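Local atomic coordinates of TCR alpha chain (Gallus gallus, PDB entry 6LIR), a protein that forms the alpha half of the chicken alpha-beta T cell receptor and probably takes part in recognising antigen presented by MHC molecules. Residues S29-Q35 / V84-R90; S137-L143 / G181-E185. One frame throughout, in Å; residues are numbered along the deposited sequence.

Both contacts join antiparallel strands, one in the V-set domain, the other in what is probably the constant immunoglobulin domain. Interaction 1 pairs 29-35 with 84-90 inside a five-stranded sheet, between neighbours 42-47 and 97-108. Interaction 2 pairs 141-142 with 181-184 in a separate three-stranded sheet, completed by 188-191. They come in series along the sequence, the first closing before the second opens, and lie on opposite sides of the chain's centre. Their centres are 36 Å apart and their nearest atoms about 18 Å. Interaction 1 is mostly buried and lies at the alpha-beta interface of the V domain; interaction 2, partly buried, is internal to its domain and touches no other chain.

Interaction 1: S29-Q35 / V84-R90; sequences SIQWYRQ and VYYCAVR
W32 lies across C87: the cysteine CB stands over the centre of the six-membered ring, 3.6 Å from its centroid and 14° off the normal, a CH-pi contact. C87 SG, disulfide-bonded to C20, hangs above the same ring at 4.8 Å from the centroid. This is the pairing of disulfide and core tryptophan known from immunoglobulin V domains, on antiparallel strands. Two positions on, R34 and Y85 run side by side. R34 CB lies over the Y85 ring, offset toward its rim, 3.9 Å from the centroid. R34 CG sits between its backbone N and carbonyl carbon (chi1 80°), and the extended chain carries NH1 to Y85 OH, where it donates a hydrogen bond at 3.1 Å and 158°, in the guanidinium plane. D81 joins both ends, by a salt bridge to R34 and through its carbonyl to Y85 OH. Replacing Y85 with an alanine would probably leave R34 CB without its ring face and NH1 without one bond. One face thus combines the disulfide-tryptophan core with an R34-Y85-D81 polar cluster at its end; on the other, Y33 OH hydrogen-bonds L99 N of the TCR beta chain and Y86 OH, weakly, Q34 of that chain.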
ATOM      1  N   SER A  29      -3.233  28.612   3.543  1.00 38.09           N
ATOM      2  CA  SER A  29      -4.053  27.697   2.770  1.00 42.07           C
ATOM      3  C   SER A  29      -3.851  26.298   3.325  1.00 38.31           C
ATOM      4  O   SER A  29      -2.796  25.979   3.881  1.00 35.97           O
ATOM      5  CB  SER A  29      -3.704  27.737   1.277  1.00 45.90           C
ATOM      6  OG  SER A  29      -2.442  27.144   1.038  1.00 50.01           O
ATOM      7  N   ILE A  30      -4.882  25.475   3.192  1.00 37.80           N
ATOM      8  CA  ILE A  30      -4.866  24.114   3.703  1.00 40.35           C
ATOM      9  C   ILE A  30      -5.242  23.182   2.564  1.00 41.04           C
ATOM     10  O   ILE A  30      -6.207  23.442   1.835  1.00 39.56           O
ATOM     11  CB  ILE A  30      -5.828  23.939   4.894  1.00 41.16           C
ATOM     12  CG1 ILE A  30      -5.306  24.703   6.114  1.00 41.47           C
ATOM     13  CG2 ILE A  30      -6.005  22.473   5.233  1.00 39.17           C
ATOM     14  CD1 ILE A  30      -6.329  24.879   7.210  1.00 45.93           C
ATOM     15  N   GLN A  31      -4.496  22.094   2.425  1.00 34.87           N
ATOM     16  CA  GLN A  31      -4.762  21.090   1.413  1.00 37.99           C
ATOM     17  C   GLN A  31      -4.809  19.732   2.084  1.00 37.46           C
ATOM     18  O   GLN A  31      -4.187  19.511   3.128  1.00 35.40           O
ATOM     19  CB  GLN A  31      -3.692  21.071   0.314  1.00 36.53           C
ATOM     20  CG  GLN A  31      -3.625  22.332  -0.520  1.00 46.15           C
ATOM     21  CD  GLN A  31      -2.235  22.588  -1.067  1.00 58.10           C
ATOM     22  OE1 GLN A  31      -1.691  23.681  -0.914  1.00 85.62           O
ATOM     23  NE2 GLN A  31      -1.651  21.578  -1.706  1.00 63.65           N
ATOM     24  N   TRP A  32      -5.524  18.811   1.453  1.00 35.21           N
ATOM     25  CA  TRP A  32      -5.612  17.450   1.938  1.00 31.81           C
ATOM     26  C   TRP A  32      -5.321  16.513   0.781  1.00 34.50           C
ATOM     27  O   TRP A  32      -5.743  16.758  -0.354  1.00 30.50           O
ATOM     28  CB  TRP A  32      -6.991  17.144   2.526  1.00 31.13           C
ATOM     29  CG  TRP A  32      -7.176  17.629   3.928  1.00 32.19           C
ATOM     30  CD1 TRP A  32      -7.489  18.898   4.322  1.00 30.91           C
ATOM     31  CD2 TRP A  32      -7.064  16.853   5.126  1.00 32.87           C
ATOM     32  NE1 TRP A  32      -7.583  18.960   5.693  1.00 28.70           N
ATOM     33  CE2 TRP A  32      -7.328  17.717   6.210  1.00 34.30           C
ATOM     34  CE3 TRP A  32      -6.775  15.509   5.387  1.00 35.58           C
ATOM     35  CZ2 TRP A  32      -7.311  17.282   7.534  1.00 34.06           C
ATOM     36  CZ3 TRP A  32      -6.755  15.078   6.705  1.00 35.41           C
ATOM     37  CH2 TRP A  32      -7.023  15.963   7.762  1.00 34.99           C
ATOM     38  N   TYR A  33      -4.592  15.446   1.087  1.00 33.89           N
ATOM     39  CA  TYR A  33      -4.214  14.431   0.121  1.00 35.55           C
ATOM     40  C   TYR A  33      -4.544  13.071   0.711  1.00 35.90           C
ATOM     41  O   TYR A  33      -4.707  12.920   1.926  1.00 37.80           O
ATOM     42  CB  TYR A  33      -2.715  14.495  -0.221  1.00 32.18           C
ATOM     43  CG  TYR A  33      -2.266  15.752  -0.935  1.00 35.51           C
ATOM     44  CD1 TYR A  33      -2.104  16.950  -0.248  1.00 38.49           C
ATOM     45  CD2 TYR A  33      -1.978  15.731  -2.293  1.00 35.27           C
ATOM     46  CE1 TYR A  33      -1.687  18.099  -0.901  1.00 37.10           C
ATOM     47  CE2 TYR A  33      -1.561  16.872  -2.956  1.00 39.68           C
ATOM     48  CZ  TYR A  33      -1.415  18.053  -2.256  1.00 42.96           C
ATOM     49  OH  TYR A  33      -1.001  19.186  -2.919  1.00 41.44           O
ATOM     50  N   ARG A  34      -4.640  12.072  -0.159  1.00 31.01           N
ATOM     51  CA  ARG A  34      -4.795  10.705   0.300  1.00 30.74           C
ATOM     52  C   ARG A  34      -3.899   9.803  -0.531  1.00 33.11           C
ATOM     53  O   ARG A  34      -3.749   9.995  -1.743  1.00 29.82           O
ATOM     54  CB  ARG A  34      -6.263  10.246   0.262  1.00 34.33           C
ATOM     55  CG  ARG A  34      -6.805   9.823  -1.083  1.00 33.62           C
ATOM     56  CD  ARG A  34      -8.177   9.199  -0.893  1.00 31.68           C
ATOM     57  NE  ARG A  34      -8.884   9.014  -2.155  1.00 38.40           N
ATOM     58  CZ  ARG A  34     -10.120   8.535  -2.250  1.00 38.97           C
ATOM     59  NH1 ARG A  34     -10.791   8.196  -1.153  1.00 32.82           N
ATOM     60  NH2 ARG A  34     -10.687   8.403  -3.440  1.00 35.22           N
ATOM     61  N   GLN A  35      -3.272   8.854   0.138  1.00 37.28           N
ATOM     62  CA  GLN A  35      -2.335   7.934  -0.491  1.00 40.31           C
ATOM     63  C   GLN A  35      -2.937   6.537  -0.413  1.00 40.78           C
ATOM     64  O   GLN A  35      -2.966   5.919   0.657  1.00 39.73           O
ATOM     65  CB  GLN A  35      -0.960   7.977   0.161  1.00 39.22           C
ATOM     66  CG  GLN A  35      -0.017   6.950  -0.440  1.00 43.38           C
ATOM     67  CD  GLN A  35       1.158   6.614   0.451  1.00 49.39           C
ATOM     68  OE1 GLN A  35       1.757   5.549   0.318  1.00 61.51           O
ATOM     69  NE2 GLN A  35       1.507   7.527   1.353  1.00 48.57           N
ATOM     70  N   VAL A  84      -4.219   6.507   3.510  1.00 36.64           N
ATOM     71  CA  VAL A  84      -3.553   7.384   4.458  1.00 36.83           C
ATOM     72  C   VAL A  84      -3.854   8.804   4.013  1.00 35.90           C
ATOM     73  O   VAL A  84      -3.524   9.194   2.886  1.00 35.75           O
ATOM     74  CB  VAL A  84      -2.040   7.119   4.514  1.00 39.76           C
ATOM     75  CG1 VAL A  84      -1.363   8.122   5.443  1.00 39.23           C
ATOM     76  CG2 VAL A  84      -1.771   5.693   4.974  1.00 37.60           C
ATOM     77  N   TYR A  85      -4.515   9.560   4.878  1.00 33.89           N
ATOM     78  CA  TYR A  85      -4.965  10.907   4.563  1.00 38.07           C
ATOM     79  C   TYR A  85      -4.015  11.923   5.182  1.00 37.89           C
ATOM     80  O   TYR A  85      -3.759  11.886   6.390  1.00 36.29           O
ATOM     81  CB  TYR A  85      -6.394  11.124   5.060  1.00 37.75           C
ATOM     82  CG  TYR A  85      -7.422  10.391   4.226  1.00 34.39           C
ATOM     83  CD1 TYR A  85      -7.648   9.030   4.400  1.00 35.44           C
ATOM     84  CD2 TYR A  85      -8.161  11.061   3.262  1.00 33.67           C
ATOM     85  CE1 TYR A  85      -8.586   8.357   3.634  1.00 34.40           C
ATOM     86  CE2 TYR A  85      -9.097  10.401   2.494  1.00 35.44           C
ATOM     87  CZ  TYR A  85      -9.306   9.051   2.684  1.00 36.52           C
ATOM     88  OH  TYR A  85     -10.241   8.406   1.914  1.00 35.88           O
ATOM     89  N   TYR A  86      -3.489  12.816   4.348  1.00 33.93           N
ATOM     90  CA  TYR A  86      -2.513  13.816   4.751  1.00 37.47           C
ATOM     91  C   TYR A  86      -3.116  15.208   4.658  1.00 35.13           C
ATOM     92  O   TYR A  86      -3.739  15.560   3.652  1.00 36.83           O
ATOM     93  CB  TYR A  86      -1.267  13.773   3.858  1.00 34.19           C
ATOM     94  CG  TYR A  86      -0.338  12.603   4.079  1.00 39.95           C
ATOM     95  CD1 TYR A  86       0.595  12.613   5.109  1.00 39.08           C
ATOM     96  CD2 TYR A  86      -0.371  11.499   3.233  1.00 39.75           C
ATOM     97  CE1 TYR A  86       1.456  11.553   5.305  1.00 40.29           C
ATOM     98  CE2 TYR A  86       0.486  10.432   3.422  1.00 44.77           C
ATOM     99  CZ  TYR A  86       1.396  10.463   4.459  1.00 46.72           C
ATOM    100  OH  TYR A  86       2.250   9.401   4.650  1.00 51.66           O
ATOM    101  N   CYS A  87      -2.888  16.015   5.685  1.00 35.14           N
ATOM    102  CA  CYS A  87      -3.134  17.442   5.576  1.00 40.56           C
ATOM    103  C   CYS A  87      -1.799  18.132   5.338  1.00 41.06           C
ATOM    104  O   CYS A  87      -0.750  17.667   5.786  1.00 38.47           O
ATOM    105  CB  CYS A  87      -3.808  18.012   6.831  1.00 43.68           C
ATOM    106  SG  CYS A  87      -2.826  17.843   8.331  1.00 55.32           S
ATOM    107  N   ALA A  88      -1.847  19.220   4.581  1.00 37.26           N
ATOM    108  CA  ALA A  88      -0.663  20.010   4.272  1.00 39.41           C
ATOM    109  C   ALA A  88      -1.050  21.476   4.359  1.00 41.33           C
ATOM    110  O   ALA A  88      -2.034  21.892   3.738  1.00 40.43           O
ATOM    111  CB  ALA A  88      -0.114  19.676   2.881  1.00 39.35           C
ATOM    112  N   VAL A  89      -0.298  22.251   5.137  1.00 35.09           N
ATOM    113  CA  VAL A  89      -0.655  23.639   5.395  1.00 39.42           C
ATOM    114  C   VAL A  89       0.492  24.545   4.970  1.00 41.72           C
ATOM    115  O   VAL A  89       1.661  24.148   4.946  1.00 37.06           O
ATOM    116  CB  VAL A  89      -1.008  23.872   6.882  1.00 42.68           C
ATOM    117  CG1 VAL A  89      -2.070  22.878   7.342  1.00 40.38           C
ATOM    118  CG2 VAL A  89       0.232  23.761   7.752  1.00 44.73           C
ATOM    119  N   ARG A  90       0.140  25.785   4.653  1.00 41.67           N
ATOM    120  CA  ARG A  90       1.098  26.811   4.273  1.00 49.02           C
ATOM    121  C   ARG A  90       0.900  28.008   5.183  1.00 47.23           C
ATOM    122  O   ARG A  90      -0.227  28.485   5.346  1.00 40.45           O
ATOM    123  CB  ARG A  90       0.949  27.219   2.804  1.00 48.87           C
ATOM    124  CG  ARG A  90       2.242  27.119   2.017  1.00 58.05           C
ATOM    125  CD  ARG A  90       2.087  27.670   0.610  1.00 68.57           C
ATOM    126  NE  ARG A  90       1.233  26.820  -0.212  1.00 72.13           N
ATOM    127  CZ  ARG A  90       1.672  25.781  -0.919  1.00 71.44           C
ATOM    128  NH1 ARG A  90       0.823  25.057  -1.636  1.00 74.53           N
ATOM    129  NH2 ARG A  90       2.959  25.462  -0.901  1.00 67.12           N
TER

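Interaction 2: S137-L143 / G181-E185; sequences SPEKLDL and GAKHE
H184 takes a hydrogen bond across this contact: the backbone N of S137 donates to H184 NE2 at 3.1 Å, with an angle of 169° at the hydrogen and the donor close to the imidazole plane. H184 CG lies opposite its backbone N (chi1 -167°), which swings the ring toward the 137-140 turn. The other ring nitrogen, ND1, donates to E185 O, which probably restrains the ring's rotation. Of the backbone bonds, D142 N to K183 O is short at 2.7 Å, whereas K183 N to D142 O is weak at 3.4 Å. The D142-K183 pair joins strands 141-142 and 181-184 in a small antiparallel sheet of what is probably the receptor's constant immunoglobulin domain; a weak bond from E185 N to K140 O continues just beyond them. The CH-pi contact comes from K140, whose CB rests over one face of the H184 ring, 3.8 Å from its centroid. Apolar contacts gather round A182: its CB meets L141 CD1 at 3.7 Å and L143 CD1 at 3.8 Å, and both leucines also pack on I133. K140 NZ stays 4.3 Å from E185 OE2, beyond a salt bridge, and the two side chains cross at about a right angle.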
ATOM      1  N   SER A 137     -15.918 -12.565  10.936  1.00 39.65           N
ATOM      2  CA  SER A 137     -16.036 -11.211  11.452  1.00 45.96           C
ATOM      3  C   SER A 137     -14.770 -10.882  12.223  1.00 45.16           C
ATOM      4  O   SER A 137     -14.438 -11.598  13.181  1.00 47.76           O
ATOM      5  CB  SER A 137     -17.257 -11.096  12.357  1.00 52.54           C
ATOM      6  OG  SER A 137     -17.244  -9.893  13.099  1.00 60.93           O
ATOM      7  N   PRO A 138     -14.024  -9.844  11.829  1.00 44.32           N
ATOM      8  CA  PRO A 138     -12.682  -9.627  12.411  1.00 52.41           C
ATOM      9  C   PRO A 138     -12.639  -9.570  13.930  1.00 58.63           C
ATOM     10  O   PRO A 138     -11.703 -10.113  14.532  1.00 59.80           O
ATOM     11  CB  PRO A 138     -12.240  -8.295  11.779  1.00 46.48           C
ATOM     12  CG  PRO A 138     -13.490  -7.678  11.222  1.00 51.88           C
ATOM     13  CD  PRO A 138     -14.372  -8.815  10.836  1.00 48.76           C
ATOM     14  N   GLU A 139     -13.625  -8.941  14.573  1.00 65.31           N
ATOM     15  CA  GLU A 139     -13.585  -8.800  16.023  1.00 70.03           C
ATOM     16  C   GLU A 139     -13.921 -10.091  16.755  1.00 71.28           C
ATOM     17  O   GLU A 139     -13.643 -10.197  17.954  1.00 75.07           O
ATOM     18  CB  GLU A 139     -14.535  -7.689  16.479  1.00 67.57           C
ATOM     19  CG  GLU A 139     -16.007  -8.013  16.319  1.00 76.45           C
ATOM     20  CD  GLU A 139     -16.521  -7.717  14.923  1.00 80.14           C
ATOM     21  OE1 GLU A 139     -17.677  -8.086  14.626  1.00 82.74           O
ATOM     22  OE2 GLU A 139     -15.766  -7.126  14.119  1.00 78.79           O
ATOM     23  N   LYS A 140     -14.497 -11.075  16.068  1.00 61.36           N
ATOM     24  CA  LYS A 140     -14.869 -12.332  16.699  1.00 59.52           C
ATOM     25  C   LYS A 140     -13.909 -13.472  16.387  1.00 62.32           C
ATOM     26  O   LYS A 140     -13.972 -14.510  17.055  1.00 62.30           O
ATOM     27  CB  LYS A 140     -16.282 -12.746  16.272  1.00 62.87           C
ATOM     28  CG  LYS A 140     -17.387 -11.804  16.712  1.00 67.84           C
ATOM     29  CD  LYS A 140     -18.747 -12.421  16.416  1.00 70.49           C
ATOM     30  CE  LYS A 140     -19.883 -11.462  16.718  1.00 75.83           C
ATOM     31  NZ  LYS A 140     -21.205 -12.119  16.512  1.00 80.39           N
ATOM     32  N   LEU A 141     -13.025 -13.312  15.407  1.00 53.64           N
ATOM     33  CA  LEU A 141     -12.112 -14.387  15.053  1.00 55.57           C
ATOM     34  C   LEU A 141     -10.936 -14.405  16.016  1.00 60.23           C
ATOM     35  O   LEU A 141     -10.375 -13.361  16.359  1.00 54.77           O
ATOM     36  CB  LEU A 141     -11.614 -14.231  13.616  1.00 51.44           C
ATOM     37  CG  LEU A 141     -10.676 -15.341  13.134  1.00 50.45           C
ATOM     38  CD1 LEU A 141     -11.459 -16.590  12.748  1.00 46.16           C
ATOM     39  CD2 LEU A 141      -9.810 -14.862  11.972  1.00 52.10           C
ATOM     40  N   ASP A 142     -10.557 -15.605  16.445  1.00 69.82           N
ATOM     41  CA  ASP A 142      -9.455 -15.787  17.382  1.00 73.20           C
ATOM     42  C   ASP A 142      -8.340 -16.539  16.673  1.00 70.47           C
ATOM     43  O   ASP A 142      -8.459 -17.739  16.403  1.00 72.07           O
ATOM     44  CB  ASP A 142      -9.900 -16.524  18.643  1.00 73.65           C
ATOM     45  CG  ASP A 142      -8.807 -16.582  19.693  1.00 82.31           C
ATOM     46  OD1 ASP A 142      -8.349 -15.505  20.130  1.00 83.26           O
ATOM     47  OD2 ASP A 142      -8.399 -17.700  20.072  1.00 85.93           O
ATOM     48  N   LEU A 143      -7.254 -15.833  16.399  1.00 78.82           N
ATOM     49  CA  LEU A 143      -6.036 -16.393  15.835  1.00 82.89           C
ATOM     50  C   LEU A 143      -4.901 -16.133  16.811  1.00 86.81           C
ATOM     51  O   LEU A 143      -3.794 -15.733  16.441  1.00 85.26           O
ATOM     52  CB  LEU A 143      -5.741 -15.813  14.454  1.00 75.22           C
ATOM     53  CG  LEU A 143      -5.347 -16.841  13.390  1.00 75.39           C
ATOM     54  CD1 LEU A 143      -6.207 -18.091  13.496  1.00 69.36           C
ATOM     55  CD2 LEU A 143      -5.450 -16.247  11.992  1.00 67.22           C
ATOM     56  N   GLY A 181      -6.396 -23.856  12.089  1.00 60.11           N
ATOM     57  CA  GLY A 181      -7.633 -23.699  12.820  1.00 62.29           C
ATOM     58  C   GLY A 181      -7.880 -22.269  13.235  1.00 56.34           C
ATOM     59  O   GLY A 181      -7.070 -21.365  12.999  1.00 57.99           O
ATOM     60  N   ALA A 182      -9.021 -22.095  13.897  1.00 50.38           N
ATOM     61  CA  ALA A 182      -9.360 -20.855  14.582  1.00 54.03           C
ATOM     62  C   ALA A 182     -10.587 -21.092  15.449  1.00 51.65           C
ATOM     63  O   ALA A 182     -11.280 -22.103  15.311  1.00 57.68           O
ATOM     64  CB  ALA A 182      -9.618 -19.707  13.602  1.00 48.52           C
ATOM     65  N   LYS A 183     -10.834 -20.157  16.361  1.00 61.64           N
ATOM     66  CA  LYS A 183     -12.067 -20.135  17.139  1.00 66.94           C
ATOM     67  C   LYS A 183     -12.819 -18.842  16.861  1.00 63.65           C
ATOM     68  O   LYS A 183     -12.214 -17.768  16.787  1.00 64.65           O
ATOM     69  CB  LYS A 183     -11.802 -20.296  18.639  1.00 71.64           C
ATOM     70  CG  LYS A 183     -11.096 -21.598  18.967  1.00 69.94           C
ATOM     71  CD  LYS A 183     -10.108 -21.443  20.101  1.00 75.84           C
ATOM     72  CE  LYS A 183     -10.830 -21.510  21.436  1.00 78.89           C
ATOM     73  NZ  LYS A 183      -9.895 -21.735  22.569  1.00 81.35           N
ATOM     74  N   HIS A 184     -14.136 -18.949  16.698  1.00 62.26           N
ATOM     75  CA  HIS A 184     -14.953 -17.811  16.291  1.00 65.61           C
ATOM     76  C   HIS A 184     -16.244 -17.812  17.094  1.00 60.88           C
ATOM     77  O   HIS A 184     -16.961 -18.818  17.124  1.00 62.46           O
ATOM     78  CB  HIS A 184     -15.260 -17.861  14.789  1.00 60.45           C
ATOM     79  CG  HIS A 184     -15.832 -16.590  14.237  1.00 54.62           C
ATOM     80  ND1 HIS A 184     -17.116 -16.169  14.511  1.00 52.30           N
ATOM     81  CD2 HIS A 184     -15.304 -15.662  13.403  1.00 50.34           C
ATOM     82  CE1 HIS A 184     -17.349 -15.030  13.883  1.00 53.25           C
ATOM     83  NE2 HIS A 184     -16.265 -14.701  13.203  1.00 54.87           N
ATOM     84  N   GLU A 185     -16.509 -16.688  17.760  1.00 67.23           N
ATOM     85  CA  GLU A 185     -17.708 -16.501  18.569  1.00 74.21           C
ATOM     86  C   GLU A 185     -18.957 -16.945  17.821  1.00 73.18           C
ATOM     87  O   GLU A 185     -19.260 -16.436  16.738  1.00 71.31           O
ATOM     88  CB  GLU A 185     -17.824 -15.031  18.974  1.00 77.75           C
ATOM     89  CG  GLU A 185     -18.945 -14.727  19.953  1.00 84.52           C
ATOM     90  CD  GLU A 185     -18.708 -13.437  20.717  1.00 91.50           C
ATOM     91  OE1 GLU A 185     -18.323 -13.506  21.903  1.00 96.82           O
ATOM     92  OE2 GLU A 185     -18.902 -12.353  20.127  1.00 88.68           O
TER